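Local coordinates for Card1 endonuclease domain-containing protein (Vibrio cholerae, PDB 1XMX) that probably binds nucleic acid and, like related Card1 proteins, may cleave it through a C-terminal domain of the PD-(D/E)XK nuclease class, at residues 4-9 and 114-119; 175-180 and 219-224; 280-283 and 288-291; 336-341 and 380-385. All coordinates share one frame; numbering follows the deposited sequence.

Four closures follow one another along this chain, with no nesting and no crossing. Contact 1 comes first: it closes a loop of 104 residues and relates two strands of the N-terminal sheet. Contact 2 spans 38 mostly helical residues and ties helix 164-179 to helix 216-227, its centre about 53 Å from that of contact 1 and across the middle of the molecule. Contact 3 closes the shortest loop, a hairpin with four residues between its segments. Contact 4 closes last, bringing the C-terminal tail back to strand 338-343. Contacts 3 and 4 reach the same sheet, in the nuclease-like part, with centres about 25 Å apart.

Contact 1: residues 4-9 and 114-119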
loop_
_atom_site.group_PDB
_atom_site.type_symbol
_atom_site.label_atom_id
_atom_site.label_comp_id
_atom_site.label_asym_id
_atom_site.label_seq_id
_atom_site.Cartn_x
_atom_site.Cartn_y
_atom_site.Cartn_z
ATOM N N ALA A 4 18.094 18.823 -18.801
ATOM C CA ALA A 4 16.734 18.282 -18.871
ATOM C C ALA A 4 16.051 18.408 -17.514
ATOM O O ALA A 4 16.505 17.815 -16.506
ATOM C CB ALA A 4 16.726 16.790 -19.366
ATOM N N ILE A 5 14.929 19.101 -17.469
ATOM C CA ILE A 5 14.194 19.143 -16.194
ATOM C C ILE A 5 12.698 18.977 -16.344
ATOM O O ILE A 5 12.152 19.241 -17.420
ATOM C CB ILE A 5 14.564 20.402 -15.366
ATOM C CG1 ILE A 5 13.732 21.596 -15.696
ATOM C CG2 ILE A 5 15.950 20.856 -15.655
ATOM C CD1 ILE A 5 14.036 22.728 -14.655
ATOM N N HIS A 6 12.031 18.510 -15.283
ATOM C CA HIS A 6 10.565 18.498 -15.216
ATOM C C HIS A 6 10.008 19.715 -14.453
ATOM O O HIS A 6 10.677 20.240 -13.581
ATOM C CB HIS A 6 10.090 17.201 -14.504
ATOM C CG HIS A 6 10.253 15.981 -15.350
ATOM N ND1 HIS A 6 9.671 14.773 -15.049
ATOM C CD2 HIS A 6 10.901 15.801 -16.531
ATOM C CE1 HIS A 6 9.975 13.885 -15.977
ATOM N NE2 HIS A 6 10.710 14.485 -16.892
ATOM N N VAL A 7 8.777 20.138 -14.766
ATOM C CA VAL A 7 8.064 21.048 -13.908
ATOM C C VAL A 7 6.731 20.387 -13.570
ATOM O O VAL A 7 6.128 19.782 -14.431
ATOM C CB VAL A 7 7.859 22.423 -14.558
ATOM C CG1 VAL A 7 7.010 23.328 -13.606
ATOM C CG2 VAL A 7 9.244 23.071 -14.827
ATOM N N GLY A 8 6.302 20.459 -12.305
ATOM C CA GLY A 8 5.044 19.821 -11.904
ATOM C C GLY A 8 4.313 20.703 -10.945
ATOM O O GLY A 8 4.925 21.590 -10.356
ATOM N N ILE A 9 2.997 20.518 -10.826
ATOM C CA ILE A 9 2.189 21.380 -9.953
ATOM C C ILE A 9 1.784 20.525 -8.750
ATOM O O ILE A 9 1.144 19.496 -8.906
ATOM C CB ILE A 9 0.903 21.941 -10.620
ATOM C CG1 ILE A 9 1.166 22.606 -12.001
ATOM C CG2 ILE A 9 0.234 22.980 -9.693
ATOM C CD1 ILE A 9 2.045 23.656 -11.930
ATOM N N PRO A 114 7.550 20.330 -24.277
ATOM C CA PRO A 114 6.682 19.148 -24.259
ATOM C C PRO A 114 5.876 19.048 -22.995
ATOM O O PRO A 114 6.318 19.473 -21.896
ATOM C CB PRO A 114 7.642 17.946 -24.407
ATOM C CG PRO A 114 8.980 18.522 -24.867
ATOM C CD PRO A 114 8.983 20.008 -24.455
ATOM N N ILE A 115 4.682 18.479 -23.146
ATOM C CA ILE A 115 3.738 18.389 -22.028
ATOM C C ILE A 115 3.150 16.989 -22.000
ATOM O O ILE A 115 2.698 16.497 -23.034
ATOM C CB ILE A 115 2.551 19.422 -22.166
ATOM C CG1 ILE A 115 3.065 20.889 -22.191
ATOM C CG2 ILE A 115 1.596 19.246 -20.980
ATOM C CD1 ILE A 115 2.097 21.885 -22.845
ATOM N N PHE A 116 3.143 16.349 -20.839
ATOM C CA PHE A 116 2.599 15.008 -20.730
ATOM C C PHE A 116 1.772 14.894 -19.472
ATOM O O PHE A 116 1.903 15.735 -18.561
ATOM C CB PHE A 116 3.725 13.965 -20.712
ATOM C CG PHE A 116 4.567 13.992 -19.446
ATOM C CD1 PHE A 116 4.128 13.351 -18.278
ATOM C CD2 PHE A 116 5.777 14.649 -19.414
ATOM C CE1 PHE A 116 4.878 13.338 -17.120
ATOM C CE2 PHE A 116 6.549 14.638 -18.249
ATOM C CZ PHE A 116 6.115 13.957 -17.103
ATOM N N VAL A 117 0.926 13.849 -19.435
ATOM C CA VAL A 117 0.090 13.469 -18.301
ATOM C C VAL A 117 0.175 11.962 -18.096
ATOM O O VAL A 117 0.133 11.209 -19.050
ATOM C CB VAL A 117 -1.394 13.844 -18.502
ATOM C CG1 VAL A 117 -2.241 13.249 -17.383
ATOM C CG2 VAL A 117 -1.594 15.382 -18.460
ATOM N N VAL A 118 0.331 11.546 -16.842
ATOM C CA VAL A 118 0.133 10.129 -16.425
ATOM C C VAL A 118 -1.334 9.910 -16.077
ATOM O O VAL A 118 -1.869 10.452 -15.111
ATOM C CB VAL A 118 0.926 9.826 -15.181
ATOM C CG1 VAL A 118 0.789 8.300 -14.823
ATOM C CG2 VAL A 118 2.395 10.253 -15.379
ATOM N N GLU A 119 -1.999 9.149 -16.918
ATOM C CA GLU A 119 -3.359 8.851 -16.677
ATOM C C GLU A 119 -3.383 7.937 -15.416
ATOM O O GLU A 119 -2.665 6.926 -15.344
ATOM C CB GLU A 119 -3.937 8.190 -17.939
ATOM C CG GLU A 119 -5.453 8.192 -17.957
ATOM C CD GLU A 119 -6.086 7.059 -17.156
ATOM O OE1 GLU A 119 -5.746 5.892 -17.490
ATOM O OE2 GLU A 119 -7.010 7.329 -16.309
#
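The strands that carry H6 and F116 run in the same sense in one strongly twisted sheet but are not neighbours, so that the CA atoms of H6 and F116 stand 10.3 Å apart with no hydrogen bond passing between the two segments. Between the two segments the contact is made by two rings alone. From H6 the imidazole swings out toward the other strand, and from F116 the benzyl group reaches back to meet it. The closest approach is made by CZ of F116, which comes within 4.0 Å of CE1 of H6, while CE2 of F116 lies over one face of the imidazole, displaced toward its rim. Ring centroids are 5.6 Å apart and the planes make an angle of 64°, a T-shaped pair in which F116 offers its edge and H6 its face. The phenylalanine torsion explains the reach: CG is wedged between the backbone N and the carbonyl carbon (chi1 69°). F116 in turn meets W127 edge-to-face, which extends the aromatic cluster, and a glycerol, probably from the crystallisation liquor, lies against the side chain of H6 and may mark a pocket. Strand 88-92 fills the interval between the two segments, and strand 30-35 hydrogen-bonds to the other side of strand 4-9. V7, I9 and I115 pack instead against helix 98-110, in the alternating helix-and-strand layout of a Rossmann-like domain.

Contact 2: residues 175-180 and 219-224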
loop_
_atom_site.group_PDB
_atom_site.type_symbol
_atom_site.label_atom_id
_atom_site.label_comp_id
_atom_site.label_asym_id
_atom_site.label_seq_id
_atom_site.Cartn_x
_atom_site.Cartn_y
_atom_site.Cartn_z
ATOM N N GLU A 175 -2.024 -22.649 4.300
ATOM C CA GLU A 175 -2.791 -23.212 3.163
ATOM C C GLU A 175 -3.876 -24.210 3.668
ATOM O O GLU A 175 -5.020 -24.218 3.195
ATOM C CB GLU A 175 -1.872 -24.016 2.212
ATOM C CG GLU A 175 -0.941 -23.299 1.198
ATOM C CD GLU A 175 -0.286 -24.343 0.182
ATOM O OE1 GLU A 175 0.260 -25.391 0.617
ATOM O OE2 GLU A 175 -0.313 -24.153 -1.070
ATOM N N ARG A 176 -3.487 -25.082 4.592
ATOM C CA ARG A 176 -4.398 -26.106 5.074
ATOM C C ARG A 176 -5.524 -25.471 5.796
ATOM O O ARG A 176 -6.653 -25.890 5.659
ATOM C CB ARG A 176 -3.752 -27.061 6.087
ATOM C CG ARG A 176 -2.447 -27.755 5.690
ATOM C CD ARG A 176 -2.566 -28.515 4.453
ATOM N NE ARG A 176 -3.595 -29.555 4.445
ATOM C CZ ARG A 176 -4.646 -29.555 3.608
ATOM N NH1 ARG A 176 -4.841 -28.533 2.737
ATOM N NH2 ARG A 176 -5.514 -30.569 3.650
ATOM N N TRP A 177 -5.187 -24.526 6.653
ATOM C CA TRP A 177 -6.214 -23.903 7.483
ATOM C C TRP A 177 -7.119 -23.039 6.581
ATOM O O TRP A 177 -8.328 -23.088 6.709
ATOM C CB TRP A 177 -5.591 -23.103 8.619
ATOM C CG TRP A 177 -4.837 -24.001 9.663
ATOM C CD1 TRP A 177 -4.817 -25.383 9.718
ATOM C CD2 TRP A 177 -4.020 -23.544 10.770
ATOM N NE1 TRP A 177 -4.047 -25.803 10.793
ATOM C CE2 TRP A 177 -3.540 -24.700 11.446
ATOM C CE3 TRP A 177 -3.645 -22.272 11.245
ATOM C CZ2 TRP A 177 -2.708 -24.625 12.576
ATOM C CZ3 TRP A 177 -2.794 -22.188 12.390
ATOM C CH2 TRP A 177 -2.354 -23.367 13.042
ATOM N N ALA A 178 -6.518 -22.323 5.626
ATOM C CA ALA A 178 -7.297 -21.419 4.760
ATOM C C ALA A 178 -8.261 -22.232 3.905
ATOM O O ALA A 178 -9.369 -21.822 3.620
ATOM C CB ALA A 178 -6.359 -20.601 3.867
ATOM N N SER A 179 -7.825 -23.385 3.461
ATOM C CA SER A 179 -8.626 -24.143 2.496
ATOM C C SER A 179 -9.696 -25.039 3.146
ATOM O O SER A 179 -10.526 -25.598 2.450
ATOM C CB SER A 179 -7.704 -24.975 1.575
ATOM O OG SER A 179 -7.225 -26.116 2.273
ATOM N N ASN A 180 -9.643 -25.183 4.471
ATOM C CA ASN A 180 -10.662 -25.877 5.233
ATOM C C ASN A 180 -11.156 -24.914 6.293
ATOM O O ASN A 180 -11.341 -25.308 7.436
ATOM C CB ASN A 180 -10.028 -27.090 5.931
ATOM C CG ASN A 180 -9.562 -28.123 4.948
ATOM O OD1 ASN A 180 -10.364 -28.692 4.240
ATOM N ND2 ASN A 180 -8.256 -28.334 4.858
ATOM N N ASN A 219 -7.957 -30.549 18.177
ATOM C CA ASN A 219 -6.997 -31.647 18.045
ATOM C C ASN A 219 -6.405 -31.839 16.636
ATOM O O ASN A 219 -5.247 -32.167 16.513
ATOM C CB ASN A 219 -7.634 -32.919 18.545
ATOM C CG ASN A 219 -7.468 -33.077 20.050
ATOM O OD1 ASN A 219 -6.386 -33.407 20.532
ATOM N ND2 ASN A 219 -8.547 -32.814 20.804
ATOM N N LEU A 220 -7.219 -31.641 15.604
ATOM C CA LEU A 220 -6.752 -31.550 14.240
ATOM C C LEU A 220 -5.641 -30.465 14.134
ATOM O O LEU A 220 -4.587 -30.717 13.561
ATOM C CB LEU A 220 -7.917 -31.189 13.301
ATOM C CG LEU A 220 -9.080 -32.171 13.096
ATOM C CD1 LEU A 220 -10.002 -31.789 11.925
ATOM C CD2 LEU A 220 -8.518 -33.569 12.901
ATOM N N LEU A 221 -5.891 -29.291 14.725
ATOM C CA LEU A 221 -4.944 -28.178 14.784
ATOM C C LEU A 221 -3.721 -28.464 15.611
ATOM O O LEU A 221 -2.616 -28.162 15.194
ATOM C CB LEU A 221 -5.631 -26.899 15.284
ATOM C CG LEU A 221 -6.850 -26.455 14.471
ATOM C CD1 LEU A 221 -7.742 -25.444 15.185
ATOM C CD2 LEU A 221 -6.379 -25.900 13.102
ATOM N N LEU A 222 -3.889 -29.021 16.789
ATOM C CA LEU A 222 -2.722 -29.355 17.612
ATOM C C LEU A 222 -1.809 -30.332 16.855
ATOM O O LEU A 222 -0.584 -30.204 16.842
ATOM C CB LEU A 222 -3.148 -29.997 18.940
ATOM C CG LEU A 222 -3.984 -29.010 19.764
ATOM C CD1 LEU A 222 -4.328 -29.562 21.090
ATOM C CD2 LEU A 222 -3.273 -27.705 19.922
ATOM N N SER A 223 -2.396 -31.309 16.214
ATOM C CA SER A 223 -1.526 -32.276 15.551
ATOM C C SER A 223 -0.874 -31.675 14.277
ATOM O O SER A 223 0.161 -32.167 13.838
ATOM C CB SER A 223 -2.281 -33.561 15.276
ATOM O OG SER A 223 -3.304 -33.190 14.406
ATOM N N ASP A 224 -1.448 -30.613 13.695
ATOM C CA ASP A 224 -0.782 -29.909 12.598
ATOM C C ASP A 224 0.439 -29.148 13.087
ATOM O O ASP A 224 1.498 -29.142 12.443
ATOM C CB ASP A 224 -1.711 -28.890 11.930
ATOM C CG ASP A 224 -2.798 -29.525 11.094
ATOM O OD1 ASP A 224 -2.576 -30.593 10.483
ATOM O OD2 ASP A 224 -3.899 -28.934 11.040
#
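The indole of W177 takes a methyl group on one face and a carboxylate oxygen at its edge. CD2 of L221 sits over the five-membered ring, 3.6 Å from its centroid and offset toward the rim, which makes a CH-pi contact; the same methyl lies 3.5 Å from CE2 of W177. At the rim, NE1 of W177 donates a hydrogen bond of 3.1 Å to OD2 of D224. The N-H points almost straight at the oxygen (162°), and the acceptor lies in the indole plane. Seen from the aspartate the fit is less regular, for OD2 is met on its anti side, 34° out of the carboxylate plane. L221 and D224 stand one helical turn apart, so helix 216-227 grips a single indole twice, once from above and once at the edge, and together these contacts help to fix the rotation of the ring. OD2 of D224 also lies 3.2 Å from O of L220, another acceptor, a proximity that might raise the proton affinity of the carboxylate somewhat. Beyond the two segments, W253 meets W177 edge-to-face and L188 of helix 181-201 touches both W177 and L221, burying the indole. ND2 of N180 donates back to O of R176 at 3.0 Å. Helices 181-201, 210-213 and 216-227, with the three-stranded antiparallel sheet 205-207, 237-240 and 231-234, follow the topology of a winged-helix domain; W177 thus joins the preceding helix to the third helix of that fold.

Contact 3: residues 280-283 and 288-291; sequences QVYR and REVR
An antiparallel beta hairpin pairs R283 with V290 and Y282 with R291, its strands twisted so that their directions differ by 152°. R283 and V290 form the hydrogen-bonded pair: N of R283 donates to O of V290 and N of V290 to O of R283, both at 3.1 Å. Beside the non-hydrogen-bonded pair Y282-R291, CA of R291 approaches O of V281 at 3.3 Å, a CA-H...O contact. On the face that bears Y282, the CD2-CE2 side of the ring is approached obliquely by two side chains of the opposite strand, CG of R291 lying 3.7 Å from CE2 of Y282, and CD of E289 3.9 Å from CD2 of Y282. The glutamate has CG turned opposite the backbone N (chi1 -165°), which with an extended chain brings the carboxylate beside CD2 of Y282, its plane 56° from that of the ring. The chain of R291 bends so that its guanidinium comes near the end of Q280, whose amide orientation is doubtful. Within the nuclease-like domain, whose PD-(D/E)XK relatives are built on a central mixed sheet, strand 288-300 also pairs with strand 303-310, while strand 154-156 borders 279-285. The face bearing R283 turns to helix 321-333, where L328, L331 and L332 touch the arginine. A water bridges the strands here, accepting from NE of R283 at 2.8 Å and donating to O of V290 at 2.7 Å, so that this carbonyl takes two donors. The close approach of V290 CG2 to the guanidinium is doubtful, the valine's first torsion being nearly eclipsed.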
loop_
_atom_site.group_PDB
_atom_site.type_symbol
_atom_site.label_atom_id
_atom_site.label_comp_id
_atom_site.label_asym_id
_atom_site.label_seq_id
_atom_site.Cartn_x
_atom_site.Cartn_y
_atom_site.Cartn_z
ATOM N N GLN A 280 4.209 -0.966 10.528
ATOM C CA GLN A 280 3.785 0.049 11.514
ATOM C C GLN A 280 3.809 1.458 10.892
ATOM O O GLN A 280 4.805 1.848 10.347
ATOM C CB GLN A 280 4.683 0.012 12.749
ATOM C CG GLN A 280 4.917 -1.398 13.291
ATOM C CD GLN A 280 3.614 -2.032 13.760
ATOM O OE1 GLN A 280 3.234 -3.144 13.348
ATOM N NE2 GLN A 280 2.905 -1.317 14.605
ATOM N N VAL A 281 2.716 2.220 11.014
ATOM C CA VAL A 281 2.561 3.504 10.324
ATOM C C VAL A 281 2.287 4.559 11.393
ATOM O O VAL A 281 1.382 4.386 12.232
ATOM C CB VAL A 281 1.335 3.531 9.362
ATOM C CG1 VAL A 281 1.257 4.881 8.568
ATOM C CG2 VAL A 281 1.308 2.337 8.456
ATOM N N TYR A 282 3.081 5.622 11.364
ATOM C CA TYR A 282 2.999 6.729 12.296
ATOM C C TYR A 282 2.669 8.046 11.568
ATOM O O TYR A 282 3.211 8.301 10.483
ATOM C CB TYR A 282 4.341 6.859 13.051
ATOM C CG TYR A 282 4.727 5.621 13.841
ATOM C CD1 TYR A 282 5.491 4.605 13.265
ATOM C CD2 TYR A 282 4.325 5.472 15.162
ATOM C CE1 TYR A 282 5.848 3.462 13.995
ATOM C CE2 TYR A 282 4.656 4.325 15.913
ATOM C CZ TYR A 282 5.422 3.321 15.317
ATOM O OH TYR A 282 5.757 2.192 16.053
ATOM N N ARG A 283 1.773 8.859 12.157
ATOM C CA ARG A 283 1.510 10.219 11.679
ATOM C C ARG A 283 1.527 11.182 12.861
ATOM O O ARG A 283 0.838 10.944 13.850
ATOM C CB ARG A 283 0.173 10.303 10.936
ATOM C CG ARG A 283 0.174 9.559 9.600
ATOM C CD ARG A 283 -1.204 9.445 8.950
ATOM N NE ARG A 283 -2.109 8.613 9.726
ATOM C CZ ARG A 283 -3.364 8.280 9.405
ATOM N NH1 ARG A 283 -3.943 8.696 8.292
ATOM N NH2 ARG A 283 -4.065 7.516 10.239
ATOM N N ARG A 288 0.994 15.080 19.169
ATOM C CA ARG A 288 0.178 13.885 19.269
ATOM C C ARG A 288 0.466 12.936 18.119
ATOM O O ARG A 288 1.150 13.275 17.148
ATOM C CB ARG A 288 -1.325 14.212 19.434
ATOM C CG ARG A 288 -1.739 14.701 20.834
ATOM C CD ARG A 288 -2.960 15.664 20.817
ATOM N NE ARG A 288 -2.748 16.738 19.853
ATOM C CZ ARG A 288 -3.393 16.883 18.686
ATOM N NH1 ARG A 288 -4.375 16.045 18.313
ATOM N NH2 ARG A 288 -3.056 17.894 17.888
ATOM N N GLU A 289 -0.039 11.730 18.234
ATOM C CA GLU A 289 0.262 10.738 17.240
ATOM C C GLU A 289 -0.907 9.812 16.966
ATOM O O GLU A 289 -1.600 9.378 17.918
ATOM C CB GLU A 289 1.417 9.889 17.751
ATOM C CG GLU A 289 2.086 9.059 16.708
ATOM C CD GLU A 289 3.513 8.811 17.085
ATOM O OE1 GLU A 289 3.729 8.212 18.174
ATOM O OE2 GLU A 289 4.415 9.239 16.324
ATOM N N VAL A 290 -1.105 9.476 15.687
ATOM C CA VAL A 290 -1.913 8.289 15.349
ATOM C C VAL A 290 -1.127 7.138 14.700
ATOM O O VAL A 290 -0.417 7.346 13.734
ATOM C CB VAL A 290 -3.291 8.613 14.665
ATOM C CG1 VAL A 290 -3.587 10.125 14.609
ATOM C CG2 VAL A 290 -3.483 7.869 13.346
ATOM N N ARG A 291 -1.217 5.957 15.321
ATOM C CA ARG A 291 -0.483 4.728 14.926
ATOM C C ARG A 291 -1.477 3.765 14.260
ATOM O O ARG A 291 -2.604 3.613 14.728
ATOM C CB ARG A 291 0.165 4.056 16.160
ATOM C CG ARG A 291 1.258 2.965 15.902
ATOM C CD ARG A 291 0.841 1.878 14.923
ATOM N NE ARG A 291 1.046 0.493 15.408
ATOM C CZ ARG A 291 0.074 -0.420 15.635
ATOM N NH1 ARG A 291 -1.214 -0.103 15.432
ATOM N NH2 ARG A 291 0.381 -1.665 16.066
HETATM O O HOH W 1 -1.146 6.440 11.260
#

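Contact 4: residues 336-341 and 380-385; sequences QARAML and KAAGGN
A381, just past K380 at the end of helix 371-380, is the first residue of the tail to meet R338. Its CB stands 4.1 Å from NH1 of R338, and its carbonyl carbon lies over one face of the guanidinium, 4.0 Å from NH2 of R338. The arginine arrives by a chain bent near its end, where chi3 is 27°, which turns the flat group up against the tail. Strand 338-343, its origin, runs parallel between strands 303-310 and 361-363, and helix 321-333 connects strand 303-310 to strand 338-343 in a beta-alpha-beta crossover of the nuclease-like domain. NH2 of R338 is hydrogen-bonded to H305 and the guanidinium makes a cation-pi contact with W378, so its position is set by more than the tail. A382 comes next: its N is 3.6 Å from NH2 of R338 without a hydrogen bond, and its CB is 4.1 Å from the same nitrogen. The carbonyl of A382 accepts from N301 and K303. G383 then leaves the helical path with a positive phi of 74°, its N bonded at 2.9 Å to O of K380 in a type I turn.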
loop_
_atom_site.group_PDB
_atom_site.type_symbol
_atom_site.label_atom_id
_atom_site.label_comp_id
_atom_site.label_asym_id
_atom_site.label_seq_id
_atom_site.Cartn_x
_atom_site.Cartn_y
_atom_site.Cartn_z
ATOM N N GLN A 336 -5.769 6.841 -5.921
ATOM C CA GLN A 336 -5.600 5.602 -6.674
ATOM C C GLN A 336 -5.415 4.410 -5.713
ATOM O O GLN A 336 -5.296 3.253 -6.168
ATOM C CB GLN A 336 -4.345 5.701 -7.564
ATOM C CG GLN A 336 -4.525 6.280 -8.990
ATOM C CD GLN A 336 -5.185 7.605 -8.963
ATOM O OE1 GLN A 336 -4.579 8.617 -8.547
ATOM N NE2 GLN A 336 -6.450 7.628 -9.373
ATOM N N ALA A 337 -5.306 4.674 -4.402
ATOM C CA ALA A 337 -5.050 3.538 -3.492
ATOM C C ALA A 337 -6.240 2.553 -3.410
ATOM O O ALA A 337 -7.420 2.900 -3.623
ATOM C CB ALA A 337 -4.574 3.981 -2.124
ATOM N N ARG A 338 -5.917 1.292 -3.182
ATOM C CA ARG A 338 -6.946 0.238 -3.124
ATOM C C ARG A 338 -6.794 -0.585 -1.853
ATOM O O ARG A 338 -5.698 -0.756 -1.350
ATOM C CB ARG A 338 -6.849 -0.661 -4.339
ATOM C CG ARG A 338 -7.628 -0.019 -5.462
ATOM C CD ARG A 338 -7.288 -0.377 -6.903
ATOM N NE ARG A 338 -6.696 -1.684 -7.143
ATOM C CZ ARG A 338 -7.338 -2.809 -7.483
ATOM N NH1 ARG A 338 -8.672 -2.897 -7.592
ATOM N NH2 ARG A 338 -6.602 -3.861 -7.679
ATOM N N ALA A 339 -7.903 -1.093 -1.342
ATOM C CA ALA A 339 -7.844 -1.898 -0.132
ATOM C C ALA A 339 -8.784 -3.107 -0.158
ATOM O O ALA A 339 -9.882 -3.092 -0.711
ATOM C CB ALA A 339 -8.075 -1.013 1.159
ATOM N N MET A 340 -8.322 -4.145 0.512
ATOM C CA MET A 340 -9.021 -5.402 0.578
ATOM C C MET A 340 -9.148 -5.864 2.057
ATOM O O MET A 340 -8.238 -5.658 2.864
ATOM C CB MET A 340 -8.153 -6.401 -0.159
ATOM C CG MET A 340 -8.574 -7.812 0.114
ATOM S SD MET A 340 -7.749 -9.041 -0.877
ATOM C CE MET A 340 -8.625 -8.848 -2.486
ATOM N N LEU A 341 -10.254 -6.509 2.400
ATOM C CA LEU A 341 -10.310 -7.219 3.704
ATOM C C LEU A 341 -10.335 -8.715 3.445
ATOM O O LEU A 341 -11.196 -9.203 2.720
ATOM C CB LEU A 341 -11.524 -6.765 4.524
ATOM C CG LEU A 341 -11.904 -7.530 5.783
ATOM C CD1 LEU A 341 -10.776 -7.464 6.809
ATOM C CD2 LEU A 341 -13.219 -6.928 6.359
ATOM N N LYS A 380 -4.350 -7.764 -10.885
ATOM C CA LYS A 380 -4.499 -7.543 -12.325
ATOM C C LYS A 380 -5.336 -6.290 -12.571
ATOM O O LYS A 380 -4.987 -5.486 -13.440
ATOM C CB LYS A 380 -5.114 -8.733 -13.065
ATOM C CG LYS A 380 -4.240 -10.010 -12.950
ATOM C CD LYS A 380 -4.462 -10.988 -14.092
ATOM C CE LYS A 380 -4.729 -12.409 -13.523
ATOM N NZ LYS A 380 -4.639 -13.507 -14.520
ATOM N N ALA A 381 -6.423 -6.147 -11.819
ATOM C CA ALA A 381 -7.267 -4.964 -11.920
ATOM C C ALA A 381 -6.525 -3.665 -11.675
ATOM O O ALA A 381 -6.985 -2.627 -12.123
ATOM C CB ALA A 381 -8.529 -5.088 -11.074
ATOM N N ALA A 382 -5.347 -3.695 -11.046
ATOM C CA ALA A 382 -4.540 -2.471 -10.946
ATOM C C ALA A 382 -3.996 -1.934 -12.303
ATOM O O ALA A 382 -3.504 -0.794 -12.372
ATOM C CB ALA A 382 -3.354 -2.638 -9.908
ATOM N N GLY A 383 -4.055 -2.758 -13.360
ATOM C CA GLY A 383 -3.501 -2.389 -14.688
ATOM C C GLY A 383 -1.982 -2.431 -14.737
ATOM O O GLY A 383 -1.341 -2.928 -13.834
ATOM N N GLY A 384 -1.383 -1.899 -15.782
ATOM C CA GLY A 384 0.058 -1.702 -15.753
ATOM C C GLY A 384 0.851 -2.696 -16.554
ATOM O O GLY A 384 2.086 -2.551 -16.691
ATOM N N ASN A 385 0.138 -3.676 -17.106
ATOM C CA ASN A 385 0.734 -4.794 -17.858
ATOM C C ASN A 385 0.993 -4.550 -19.353
ATOM O O ASN A 385 0.392 -3.655 -19.973
ATOM C CB ASN A 385 -0.153 -6.014 -17.746
ATOM C CG ASN A 385 0.629 -7.280 -17.886
ATOM O OD1 ASN A 385 0.102 -8.327 -18.336
ATOM N ND2 ASN A 385 1.922 -7.207 -17.517
#